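Putative glycoside hydrolase (Bacteroides thetaiotaomicron VPI-5482, PDB 3HBZ) is a calcium-binding protein with a putative carbohydrate metabolism domain, and may act on carbohydrates as a glycoside hydrolase. Local coordinates at residues Tyr217-Gly222 with Asp237-Tyr242; Val21-Pro26 with Asn34-Pro39; Pro196-Lys201 with Asp256-Phe261; Phe50-Gly55 with Tyr74-Ala79. One frame throughout, in Å; residues are numbered along the deposited sequence.

Contact 1 (Tyr217-Gly222 with Asp237-Tyr242)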
loop_
_atom_site.group_PDB
_atom_site.type_symbol
_atom_site.label_atom_id
_atom_site.label_comp_id
_atom_site.label_asym_id
_atom_site.label_seq_id
_atom_site.Cartn_x
_atom_site.Cartn_y
_atom_site.Cartn_z
ATOM N N TYR A 217 9.784 1.711 -17.206
ATOM C CA TYR A 217 10.168 0.466 -16.562
ATOM C C TYR A 217 11.300 -0.238 -17.258
ATOM O O TYR A 217 11.599 0.016 -18.419
ATOM C CB TYR A 217 8.982 -0.491 -16.403
ATOM C CG TYR A 217 8.661 -1.272 -17.638
ATOM C CD1 TYR A 217 7.975 -0.669 -18.702
ATOM C CD2 TYR A 217 9.023 -2.608 -17.762
ATOM C CE1 TYR A 217 7.653 -1.386 -19.850
ATOM C CE2 TYR A 217 8.741 -3.325 -18.923
ATOM C CZ TYR A 217 8.038 -2.706 -19.959
ATOM O OH TYR A 217 7.747 -3.400 -21.107
ATOM N N LYS A 218 11.919 -1.127 -16.493
ATOM C CA LYS A 218 12.790 -2.168 -16.975
ATOM C C LYS A 218 12.256 -3.476 -16.379
ATOM O O LYS A 218 11.698 -3.489 -15.251
ATOM C CB LYS A 218 14.240 -1.960 -16.503
ATOM C CG LYS A 218 14.994 -0.804 -17.128
ATOM C CD LYS A 218 16.414 -0.715 -16.580
ATOM C CE LYS A 218 17.239 0.342 -17.302
ATOM N NZ LYS A 218 18.584 0.596 -16.726
ATOM N N TYR A 219 12.477 -4.582 -17.083
ATOM C CA TYR A 219 12.012 -5.875 -16.587
ATOM C C TYR A 219 12.881 -7.031 -17.057
ATOM O O TYR A 219 13.238 -7.116 -18.237
ATOM C CB TYR A 219 10.561 -6.132 -16.985
ATOM C CG TYR A 219 9.987 -7.422 -16.400
ATOM C CD1 TYR A 219 9.694 -7.501 -15.054
ATOM C CD2 TYR A 219 9.769 -8.561 -17.187
ATOM C CE1 TYR A 219 9.189 -8.651 -14.472
ATOM C CE2 TYR A 219 9.256 -9.774 -16.602
ATOM C CZ TYR A 219 8.998 -9.804 -15.245
ATOM O OH TYR A 219 8.449 -10.883 -14.611
ATOM N N LYS A 220 13.169 -7.930 -16.120
ATOM C CA LYS A 220 13.840 -9.203 -16.402
ATOM C C LYS A 220 13.067 -10.327 -15.665
ATOM O O LYS A 220 12.818 -10.228 -14.487
ATOM C CB LYS A 220 15.281 -9.133 -15.940
ATOM C CG LYS A 220 16.138 -10.388 -16.265
ATOM C CD LYS A 220 17.619 -10.123 -16.024
ATOM N N ALA A 221 12.624 -11.344 -16.392
ATOM C CA ALA A 221 11.965 -12.501 -15.795
ATOM C C ALA A 221 13.009 -13.337 -15.107
ATOM O O ALA A 221 14.131 -13.411 -15.577
ATOM C CB ALA A 221 11.286 -13.334 -16.875
ATOM N N GLY A 222 12.638 -14.002 -14.025
ATOM C CA GLY A 222 13.493 -15.009 -13.427
ATOM C C GLY A 222 13.603 -16.222 -14.321
ATOM O O GLY A 222 12.742 -16.454 -15.168
ATOM N N ASP A 237 7.941 -15.528 -16.974
ATOM C CA ASP A 237 7.239 -14.612 -16.090
ATOM C C ASP A 237 7.059 -13.257 -16.798
ATOM O O ASP A 237 7.751 -12.967 -17.791
ATOM C CB ASP A 237 8.035 -14.450 -14.783
ATOM C CG ASP A 237 7.183 -14.054 -13.577
ATOM O OD1 ASP A 237 5.934 -13.867 -13.689
ATOM O OD2 ASP A 237 7.801 -13.910 -12.479
ATOM N N ILE A 238 6.098 -12.464 -16.324
ATOM C CA ILE A 238 5.924 -11.093 -16.800
ATOM C C ILE A 238 5.401 -10.273 -15.640
ATOM O O ILE A 238 4.783 -10.815 -14.721
ATOM C CB ILE A 238 4.976 -11.008 -18.063
ATOM C CG1 ILE A 238 5.150 -9.693 -18.849
ATOM C CG2 ILE A 238 3.465 -11.254 -17.658
ATOM C CD1 ILE A 238 6.625 -9.349 -19.306
ATOM N N CYS A 239 5.706 -8.976 -15.658
ATOM C CA CYS A 239 5.188 -8.024 -14.702
ATOM C C CYS A 239 3.750 -7.619 -14.996
ATOM O O CYS A 239 3.206 -7.940 -16.086
ATOM C CB CYS A 239 6.065 -6.782 -14.717
ATOM S SG CYS A 239 6.175 -6.014 -16.348
ATOM N N ASP A 240 3.132 -6.922 -14.043
ATOM C CA ASP A 240 1.838 -6.247 -14.256
ATOM C C ASP A 240 1.942 -4.838 -13.703
ATOM O O ASP A 240 2.638 -4.576 -12.694
ATOM C CB ASP A 240 0.694 -7.015 -13.591
ATOM C CG ASP A 240 -0.666 -6.760 -14.230
ATOM O OD1 ASP A 240 -0.817 -5.992 -15.211
ATOM O OD2 ASP A 240 -1.611 -7.351 -13.714
ATOM N N ILE A 241 1.297 -3.922 -14.416
ATOM C CA ILE A 241 1.199 -2.534 -14.032
ATOM C C ILE A 241 -0.222 -2.103 -14.370
ATOM O O ILE A 241 -0.649 -2.242 -15.515
ATOM C CB ILE A 241 2.194 -1.644 -14.850
ATOM C CG1 ILE A 241 3.627 -2.165 -14.700
ATOM C CG2 ILE A 241 2.023 -0.149 -14.429
ATOM C CD1 ILE A 241 4.725 -1.497 -15.585
ATOM N N TYR A 242 -0.966 -1.635 -13.379
ATOM C CA TYR A 242 -2.336 -1.306 -13.595
ATOM C C TYR A 242 -2.818 -0.253 -12.614
ATOM O O TYR A 242 -2.105 0.084 -11.653
ATOM C CB TYR A 242 -3.177 -2.564 -13.586
ATOM C CG TYR A 242 -3.256 -3.347 -12.290
ATOM C CD1 TYR A 242 -4.283 -3.110 -11.375
ATOM C CD2 TYR A 242 -2.364 -4.348 -12.014
ATOM C CE1 TYR A 242 -4.418 -3.874 -10.199
ATOM C CE2 TYR A 242 -2.448 -5.106 -10.801
ATOM C CZ TYR A 242 -3.496 -4.873 -9.917
ATOM O OH TYR A 242 -3.630 -5.623 -8.758
HETATM O O HOH W 1 10.264 -17.001 -15.993
#
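Tyr219 and Cys239 carry a buried aromatic and sulfur contact between the end of strand 210-220 and the segment leading into strand 240-247, inside the putative carbohydrate metabolism domain. The two backbones run roughly antiparallel but splay, closing at Ala221 and Asp237 and opening toward Tyr217 and Ile241, and side chains fill the wedge. Tyr219 holds CG anti to its backbone N (chi1 -175°), and one face of its ring receives the chain at Cys239. There Cys239 N lies 3.4 Å from Tyr219 CZ, Cys239 CB makes a CH-pi contact, and Cys239 SG sits 4.2 Å from the ring centroid. Ile238 CD1 packs 3.8 Å from Tyr219 CE2, their side chains crossing at about a right angle. The Tyr219 hydroxyl is hydrogen-bonded to Ser314 O. A leucine here would probably leave Ser314 O without that hydroxyl and the Cys239 sulfur without its aromatic face. At the closed end, one water accepts from Asp237 N and donates to Gly222 O. Asp237 OD2 is hydrogen-bonded to Ser315 OG, Ala324 N and Ser327 OG. Farther along, Ile241 CD1 approaches Tyr217 CG at 4.4 Å, and both side chains pack against strands 281-290 and 328-338.

Contact 2 (Val21-Pro26 with Asn34-Pro39)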
loop_
_atom_site.group_PDB
_atom_site.type_symbol
_atom_site.label_atom_id
_atom_site.label_comp_id
_atom_site.label_asym_id
_atom_site.label_seq_id
_atom_site.Cartn_x
_atom_site.Cartn_y
_atom_site.Cartn_z
ATOM N N VAL A 21 -15.512 14.280 9.300
ATOM C CA VAL A 21 -15.678 13.148 8.390
ATOM C C VAL A 21 -14.297 12.820 7.839
ATOM O O VAL A 21 -13.610 13.679 7.249
ATOM C CB VAL A 21 -16.663 13.417 7.227
ATOM C CG1 VAL A 21 -16.918 12.111 6.419
ATOM C CG2 VAL A 21 -17.995 13.992 7.759
HETATM N N MSE A 22 -13.864 11.597 8.113
HETATM C CA MSE A 22 -12.613 11.068 7.554
HETATM C C MSE A 22 -12.949 10.591 6.140
HETATM O O MSE A 22 -14.081 10.222 5.866
HETATM C CB MSE A 22 -12.075 9.968 8.451
HETATM C CG MSE A 22 -11.558 10.545 9.761
HETATM SE SE MSE A 22 -10.768 9.245 10.909
HETATM C CE MSE A 22 -12.217 8.000 11.083
ATOM N N THR A 23 -12.001 10.685 5.220
ATOM C CA THR A 23 -12.326 10.442 3.813
ATOM C C THR A 23 -12.214 8.951 3.518
ATOM O O THR A 23 -12.747 8.480 2.522
ATOM C CB THR A 23 -11.422 11.230 2.908
ATOM O OG1 THR A 23 -10.080 10.775 3.132
ATOM C CG2 THR A 23 -11.565 12.784 3.197
ATOM N N THR A 24 -11.537 8.227 4.405
ATOM C CA THR A 24 -11.307 6.770 4.296
ATOM C C THR A 24 -10.879 6.298 5.670
ATOM O O THR A 24 -10.575 7.120 6.517
ATOM C CB THR A 24 -10.223 6.419 3.250
ATOM O OG1 THR A 24 -10.167 4.986 3.043
ATOM C CG2 THR A 24 -8.839 6.971 3.673
ATOM N N SER A 25 -10.882 4.988 5.920
ATOM C CA SER A 25 -10.481 4.486 7.222
ATOM C C SER A 25 -9.030 4.774 7.548
ATOM O O SER A 25 -8.155 4.669 6.713
ATOM C CB SER A 25 -10.683 2.981 7.305
ATOM O OG SER A 25 -12.055 2.727 7.261
ATOM N N PRO A 26 -8.755 5.064 8.806
ATOM C CA PRO A 26 -7.362 5.260 9.211
ATOM C C PRO A 26 -6.525 4.039 8.921
ATOM O O PRO A 26 -7.017 2.951 9.041
ATOM C CB PRO A 26 -7.455 5.494 10.719
ATOM C CG PRO A 26 -8.820 5.989 10.944
ATOM C CD PRO A 26 -9.707 5.424 9.872
ATOM N N ASN A 34 -2.168 6.823 9.993
ATOM C CA ASN A 34 -2.420 7.882 9.011
ATOM C C ASN A 34 -3.930 8.089 8.956
ATOM O O ASN A 34 -4.691 7.158 8.670
ATOM C CB ASN A 34 -1.870 7.538 7.606
ATOM C CG ASN A 34 -0.333 7.775 7.471
ATOM O OD1 ASN A 34 0.454 7.121 8.115
ATOM N ND2 ASN A 34 0.055 8.732 6.658
ATOM N N ILE A 35 -4.344 9.305 9.266
ATOM C CA ILE A 35 -5.737 9.723 9.308
ATOM C C ILE A 35 -5.955 10.627 8.084
ATOM O O ILE A 35 -5.150 11.497 7.819
ATOM C CB ILE A 35 -5.989 10.563 10.577
ATOM C CG1 ILE A 35 -5.731 9.694 11.832
ATOM C CG2 ILE A 35 -7.426 11.133 10.589
ATOM C CD1 ILE A 35 -5.716 10.436 13.178
ATOM N N PHE A 36 -7.020 10.404 7.328
ATOM C CA PHE A 36 -7.283 11.181 6.111
ATOM C C PHE A 36 -8.534 12.067 6.243
ATOM O O PHE A 36 -9.635 11.574 6.536
ATOM C CB PHE A 36 -7.460 10.249 4.891
ATOM C CG PHE A 36 -6.236 9.407 4.576
ATOM C CD1 PHE A 36 -5.976 8.255 5.303
ATOM C CD2 PHE A 36 -5.366 9.766 3.570
ATOM C CE1 PHE A 36 -4.896 7.475 5.012
ATOM C CE2 PHE A 36 -4.256 8.967 3.270
ATOM C CZ PHE A 36 -4.012 7.853 4.016
ATOM N N VAL A 37 -8.365 13.366 5.983
ATOM C CA VAL A 37 -9.475 14.312 6.024
ATOM C C VAL A 37 -9.544 15.095 4.710
ATOM O O VAL A 37 -8.589 15.120 3.937
ATOM C CB VAL A 37 -9.330 15.262 7.238
ATOM C CG1 VAL A 37 -9.219 14.448 8.492
ATOM C CG2 VAL A 37 -8.111 16.188 7.085
ATOM N N GLY A 38 -10.681 15.720 4.444
ATOM C CA GLY A 38 -10.850 16.484 3.213
ATOM C C GLY A 38 -9.953 17.713 3.162
ATOM O O GLY A 38 -9.749 18.389 4.178
ATOM N N PRO A 39 -9.399 18.011 1.980
ATOM C CA PRO A 39 -8.670 19.268 1.778
ATOM C C PRO A 39 -9.498 20.440 2.248
ATOM O O PRO A 39 -10.687 20.507 1.932
ATOM C CB PRO A 39 -8.488 19.312 0.261
ATOM C CG PRO A 39 -8.412 17.845 -0.106
ATOM C CD PRO A 39 -9.413 17.181 0.759
HETATM O O HOH W 2 -8.689 8.270 8.273
#
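Thr23 OG1 stands between its own backbone N and carbonyl carbon (chi1 62°), which brings the hydroxyl 3.2 Å from Phe36 CB, the two side chains crossing at about a right angle. Phe36 CG is anti to its carbonyl carbon (chi1 -61°), a turn that sets Phe36 CG 3.7 Å from Thr24 CG2. The setting is a loop folded against strand 32-36, which forms a beta-hairpin with strand 27-28 and lies between it and strand 84-92 in a mixed five-stranded sheet. The loop leads into strand 27-28, so the chain packs on the strand with which it is about to pair.

Thr24 CG2 comes alongside the Phe36 ring, 3.5 Å from Phe36 CD1, with the two side chains pointing the same way. Leu204 of strand 200-205 touches both residues, so the ring also meets a strand from much later in the chain. Thr23 CG2, anti to its carbonyl carbon, lies 3.3 Å from Gly38 N. Beside the strand, the selenium of selenomethionine Met22 rests 3.9 Å from Ile35 CG2.

Backbone polar groups are met in three ways. A water donates to Thr24 O and accepts from Phe36 N, bridging loop and strand where they do not bond directly. Pro26 CA makes a CA-H...O contact with Asn34 O. Phe36 O takes a direct bond from Thr23 N at 2.8 Å, with the donor raised 41° out of the carbonyl plane.

Contact 3 (Pro196-Lys201 with Asp256-Phe261)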
loop_
_atom_site.group_PDB
_atom_site.type_symbol
_atom_site.label_atom_id
_atom_site.label_comp_id
_atom_site.label_asym_id
_atom_site.label_seq_id
_atom_site.Cartn_x
_atom_site.Cartn_y
_atom_site.Cartn_z
ATOM N N PRO A 196 -4.193 -13.856 2.017
ATOM C CA PRO A 196 -3.257 -12.834 1.534
ATOM C C PRO A 196 -3.848 -11.885 0.490
ATOM O O PRO A 196 -3.449 -10.712 0.391
ATOM C CB PRO A 196 -2.092 -13.651 0.962
ATOM C CG PRO A 196 -2.624 -15.018 0.769
ATOM C CD PRO A 196 -3.631 -15.203 1.891
ATOM N N LEU A 197 -4.801 -12.370 -0.279
ATOM C CA LEU A 197 -5.433 -11.508 -1.275
ATOM C C LEU A 197 -6.279 -10.403 -0.618
ATOM O O LEU A 197 -6.539 -9.394 -1.249
ATOM C CB LEU A 197 -6.310 -12.334 -2.209
ATOM C CG LEU A 197 -5.670 -13.376 -3.152
ATOM C CD1 LEU A 197 -6.790 -14.170 -3.924
ATOM C CD2 LEU A 197 -4.640 -12.743 -4.144
ATOM N N LYS A 198 -6.780 -10.667 0.605
ATOM C CA LYS A 198 -7.495 -9.668 1.406
ATOM C C LYS A 198 -6.537 -8.707 2.100
ATOM O O LYS A 198 -6.952 -7.652 2.544
ATOM C CB LYS A 198 -8.369 -10.320 2.472
ATOM C CG LYS A 198 -9.447 -11.328 1.939
ATOM C CD LYS A 198 -10.498 -10.678 1.146
ATOM C CE LYS A 198 -11.642 -10.094 1.969
ATOM N NZ LYS A 198 -12.409 -9.224 0.985
ATOM N N ALA A 199 -5.270 -9.080 2.201
ATOM C CA ALA A 199 -4.267 -8.252 2.854
ATOM C C ALA A 199 -3.929 -6.994 2.056
ATOM O O ALA A 199 -3.596 -5.962 2.650
ATOM C CB ALA A 199 -2.991 -9.059 3.102
ATOM N N THR A 200 -3.963 -7.074 0.734
ATOM C CA THR A 200 -3.654 -5.925 -0.132
ATOM C C THR A 200 -4.914 -5.117 -0.385
ATOM O O THR A 200 -5.723 -5.455 -1.254
ATOM C CB THR A 200 -3.013 -6.369 -1.469
ATOM O OG1 THR A 200 -3.855 -7.304 -2.098
ATOM C CG2 THR A 200 -1.684 -7.053 -1.241
ATOM N N LYS A 201 -5.060 -4.019 0.367
ATOM C CA LYS A 201 -6.217 -3.169 0.249
ATOM C C LYS A 201 -5.895 -2.032 -0.692
ATOM O O LYS A 201 -5.085 -1.184 -0.390
ATOM C CB LYS A 201 -6.653 -2.639 1.604
ATOM C CG LYS A 201 -7.147 -3.756 2.544
ATOM C CD LYS A 201 -7.656 -3.222 3.869
ATOM C CE LYS A 201 -8.527 -4.268 4.605
ATOM N NZ LYS A 201 -8.849 -3.915 6.041
ATOM N N ASP A 256 -9.609 -5.283 -3.117
ATOM C CA ASP A 256 -8.411 -6.045 -2.777
ATOM C C ASP A 256 -8.041 -7.054 -3.832
ATOM O O ASP A 256 -8.549 -7.002 -4.976
ATOM C CB ASP A 256 -8.570 -6.690 -1.418
ATOM C CG ASP A 256 -9.780 -7.592 -1.342
ATOM O OD1 ASP A 256 -10.129 -8.252 -2.338
ATOM O OD2 ASP A 256 -10.329 -7.661 -0.240
ATOM N N GLY A 257 -7.126 -7.966 -3.494
ATOM C CA GLY A 257 -6.725 -8.967 -4.463
ATOM C C GLY A 257 -7.810 -9.920 -4.938
ATOM O O GLY A 257 -7.630 -10.604 -5.938
ATOM N N THR A 258 -8.958 -9.968 -4.276
ATOM C CA THR A 258 -9.982 -10.878 -4.736
ATOM C C THR A 258 -10.859 -10.228 -5.810
ATOM O O THR A 258 -11.594 -10.931 -6.462
ATOM C CB THR A 258 -10.941 -11.334 -3.607
ATOM O OG1 THR A 258 -11.721 -10.206 -3.202
ATOM C CG2 THR A 258 -10.188 -11.937 -2.410
ATOM N N ASN A 259 -10.822 -8.914 -5.968
ATOM C CA ASN A 259 -11.819 -8.245 -6.812
ATOM C C ASN A 259 -11.385 -6.972 -7.510
ATOM O O ASN A 259 -12.230 -6.177 -7.997
ATOM C CB ASN A 259 -13.077 -7.980 -5.989
ATOM C CG ASN A 259 -12.826 -7.066 -4.826
ATOM O OD1 ASN A 259 -11.766 -6.458 -4.702
ATOM N ND2 ASN A 259 -13.779 -7.005 -3.928
ATOM N N ALA A 260 -10.088 -6.791 -7.594
ATOM C CA ALA A 260 -9.499 -5.615 -8.233
ATOM C C ALA A 260 -10.015 -5.382 -9.658
ATOM O O ALA A 260 -10.182 -4.217 -10.100
ATOM C CB ALA A 260 -7.960 -5.754 -8.243
ATOM N N PHE A 261 -10.236 -6.474 -10.403
ATOM C CA PHE A 261 -10.657 -6.343 -11.804
ATOM C C PHE A 261 -12.104 -6.747 -12.029
ATOM O O PHE A 261 -12.578 -6.680 -13.138
ATOM C CB PHE A 261 -9.758 -7.184 -12.736
ATOM C CG PHE A 261 -8.309 -6.762 -12.727
ATOM C CD1 PHE A 261 -7.963 -5.463 -13.071
ATOM C CD2 PHE A 261 -7.309 -7.653 -12.362
ATOM C CE1 PHE A 261 -6.633 -5.055 -13.093
ATOM C CE2 PHE A 261 -5.979 -7.273 -12.361
ATOM C CZ PHE A 261 -5.636 -5.939 -12.722
HETATM O O HOH W 3 -9.537 -6.638 1.993
#
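The flat Asp256 carboxylate joins the two segments: Leu197 O lies over one face, 3.7 Å from Asp256 CG, while Lys198 NZ and Thr258 OG1 come to its edge, near the plane. OD2 uses its syn lone pair for Lys198 NZ, 2.9 Å away in a salt bridge, and accepts from a water that also donates to Lys198 O. OD1 turns its syn lone pair to Thr258 OG1 at 2.7 Å. On its anti side, 31° out of the carboxylate plane, it receives Thr258 N, closing an Asx turn. Several donors thus fix the rotation of the group, and the nearby ammonium would be expected to favour its charged form. An alanine in place of Asp256 would probably leave the Lys198 ammonium without its countercharge and the Thr258 N-H without its acceptor, loosening the turn.

Lys198 starts out away from the loop, but its chain bends at chi2 (-67°) and chi3 (-85°) and doubles back. On the way CD passes 3.8 Å from Thr258 CG2, a methyl that also touches Leu197 CB at 3.9 Å.

Between the backbones, Gly257 N bonds to Leu197 O at 2.7 Å, in the carbonyl plane though rather bent at the hydrogen. A CB on Gly257 would clash with that carbonyl. Asp256 CA makes a CA-H...O contact with Thr200 O at 3.1 Å.

The contact lies at the surface, where the short helix 196-199 passes into strand 200-205 and meets the loop between strands 240-247 and 266-271. Behind it Thr200 packs on strands 177-183 and 185-187, and Leu197 reaches the loop at Asp319 and His320.

Contact 4 (Phe50-Gly55 with Tyr74-Ala79)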
loop_
_atom_site.group_PDB
_atom_site.type_symbol
_atom_site.label_atom_id
_atom_site.label_comp_id
_atom_site.label_asym_id
_atom_site.label_seq_id
_atom_site.Cartn_x
_atom_site.Cartn_y
_atom_site.Cartn_z
ATOM N N PHE A 50 -9.127 6.975 20.595
ATOM C CA PHE A 50 -8.604 5.653 20.303
ATOM C C PHE A 50 -9.358 4.594 21.115
ATOM O O PHE A 50 -9.945 4.883 22.179
ATOM C CB PHE A 50 -7.102 5.566 20.623
ATOM C CG PHE A 50 -6.294 6.691 20.048
ATOM C CD1 PHE A 50 -5.955 6.700 18.698
ATOM C CD2 PHE A 50 -5.961 7.800 20.822
ATOM C CE1 PHE A 50 -5.240 7.769 18.140
ATOM C CE2 PHE A 50 -5.221 8.856 20.276
ATOM C CZ PHE A 50 -4.850 8.833 18.935
ATOM N N THR A 51 -9.341 3.368 20.610
ATOM C CA THR A 51 -9.549 2.228 21.457
ATOM C C THR A 51 -8.184 1.575 21.643
ATOM O O THR A 51 -7.300 1.704 20.775
ATOM C CB THR A 51 -10.587 1.248 20.906
ATOM O OG1 THR A 51 -10.146 0.768 19.628
ATOM C CG2 THR A 51 -11.995 1.921 20.799
ATOM N N LEU A 52 -8.017 0.903 22.789
ATOM C CA LEU A 52 -6.751 0.311 23.189
ATOM C C LEU A 52 -6.933 -1.105 23.636
ATOM O O LEU A 52 -8.038 -1.556 23.974
ATOM C CB LEU A 52 -6.125 1.075 24.371
ATOM C CG LEU A 52 -5.839 2.577 24.262
ATOM C CD1 LEU A 52 -5.430 3.126 25.676
ATOM C CD2 LEU A 52 -4.799 2.890 23.140
ATOM N N THR A 53 -5.820 -1.810 23.659
ATOM C CA THR A 53 -5.712 -3.094 24.369
ATOM C C THR A 53 -6.236 -2.949 25.795
ATOM O O THR A 53 -5.825 -2.025 26.525
ATOM C CB THR A 53 -4.222 -3.489 24.473
ATOM O OG1 THR A 53 -3.667 -3.516 23.149
ATOM C CG2 THR A 53 -4.033 -4.876 25.237
ATOM N N PRO A 54 -7.096 -3.892 26.234
ATOM C CA PRO A 54 -7.625 -3.781 27.584
ATOM C C PRO A 54 -6.538 -3.581 28.657
ATOM O O PRO A 54 -5.509 -4.254 28.654
ATOM C CB PRO A 54 -8.415 -5.076 27.771
ATOM C CG PRO A 54 -8.928 -5.390 26.388
ATOM C CD PRO A 54 -7.700 -5.012 25.497
ATOM N N GLY A 55 -6.771 -2.606 29.529
ATOM C CA GLY A 55 -5.859 -2.279 30.601
ATOM C C GLY A 55 -4.730 -1.338 30.244
ATOM O O GLY A 55 -4.004 -0.923 31.137
ATOM N N TYR A 74 2.286 9.528 20.359
ATOM C CA TYR A 74 1.639 9.049 21.555
ATOM C C TYR A 74 2.335 7.789 22.037
ATOM O O TYR A 74 2.780 6.975 21.231
ATOM C CB TYR A 74 0.184 8.640 21.269
ATOM C CG TYR A 74 -0.767 9.737 20.782
ATOM C CD1 TYR A 74 -0.679 10.247 19.501
ATOM C CD2 TYR A 74 -1.795 10.214 21.594
ATOM C CE1 TYR A 74 -1.585 11.213 19.035
ATOM C CE2 TYR A 74 -2.693 11.180 21.146
ATOM C CZ TYR A 74 -2.591 11.668 19.861
ATOM O OH TYR A 74 -3.462 12.619 19.414
ATOM N N THR A 75 2.372 7.597 23.346
ATOM C CA THR A 75 2.900 6.365 23.932
ATOM C C THR A 75 1.796 5.582 24.650
ATOM O O THR A 75 1.113 6.114 25.505
ATOM C CB THR A 75 4.058 6.725 24.920
ATOM O OG1 THR A 75 5.096 7.311 24.162
ATOM C CG2 THR A 75 4.622 5.520 25.643
ATOM N N VAL A 76 1.679 4.312 24.299
ATOM C CA VAL A 76 0.769 3.377 24.921
ATOM C C VAL A 76 1.611 2.517 25.866
ATOM O O VAL A 76 2.661 1.985 25.492
ATOM C CB VAL A 76 0.094 2.508 23.883
ATOM C CG1 VAL A 76 -0.841 1.514 24.524
ATOM C CG2 VAL A 76 -0.663 3.385 22.840
ATOM N N THR A 77 1.158 2.440 27.115
ATOM C CA THR A 77 1.760 1.608 28.126
ATOM C C THR A 77 0.788 0.510 28.469
ATOM O O THR A 77 -0.393 0.798 28.729
ATOM C CB THR A 77 2.046 2.423 29.391
ATOM O OG1 THR A 77 2.874 3.538 29.038
ATOM C CG2 THR A 77 2.731 1.537 30.468
ATOM N N ALA A 78 1.287 -0.730 28.460
ATOM C CA ALA A 78 0.486 -1.871 28.886
ATOM C C ALA A 78 0.139 -1.770 30.342
ATOM O O ALA A 78 0.741 -0.981 31.101
ATOM C CB ALA A 78 1.185 -3.227 28.591
ATOM N N ALA A 79 -0.857 -2.579 30.700
ATOM C CA ALA A 79 -1.385 -2.691 32.049
ATOM C C ALA A 79 -0.287 -2.929 33.012
ATOM O O ALA A 79 -0.323 -2.376 34.090
ATOM C CB ALA A 79 -2.396 -3.852 32.145
HETATM O O HOH W 4 -2.359 -3.836 28.544
#
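Phe50 opens the first segment by driving the edge of its ring into the face of Tyr74, a T-shaped pair with centroids 5.0 Å apart and planes at 75°. Its atoms CE2 and CZ do the touching: Phe50 CE2 is 3.5 Å from Tyr74 CE2, and CZ sits over the face of the tyrosine ring, offset toward the rim. Both residues hold CG anti to the carbonyl carbon, and their side chains cross at a slant between the strands. Ile58 of strand 57-59 touches both rings, and Arg66 makes a cation-pi contact with Tyr74.

Two residues on, Leu52 again points toward the second segment. Its CD2 meets Val76 CG2 at 4.2 Å, the two side chains sliding past each other in opposite directions.

Strand 49-52 pairs with strand 12-16 in a two-stranded antiparallel sheet, whereas strand 72-77 belongs to the mixed five-stranded one. The contact is therefore made face to face between two sheets, through alternate residues of each strand, and the two segments run in nearly the same direction, 25° apart. Ile12 of the smaller sheet joins in, touching both Phe50 and Val76.

Past Leu52 the chains draw together. A water donates to Pro54 O and accepts from Ala79 N. At Gly55, whose positive phi of 85° favours glycine, the carbonyl oxygen accepts a CA-H...O contact from Ala79 CA at 3.3 Å, and Ala79 CB lies 3.5 Å from the same Gly55 O.

Contact 1 is the buried one, built on aromatic, sulfur and aliphatic groups; contact 3 is at the surface and relies on charge and direct bonds, while contacts 2 and 4 are partly buried. Contacts 1 and 3 share the putative carbohydrate metabolism domain and touch where Tyr242 CD1 meets Phe261 CZ at 3.4 Å, contact 1 being nested along the chain inside the loop closed by contact 3. Contacts 2 and 4 reach the same mixed sheet, with nearest atoms about 6 Å apart: one sets a loop on a strand, the other packs two sheets. Waters bridge the segments in all four, but direct hydrogen bonds link them only in contacts 2 and 3.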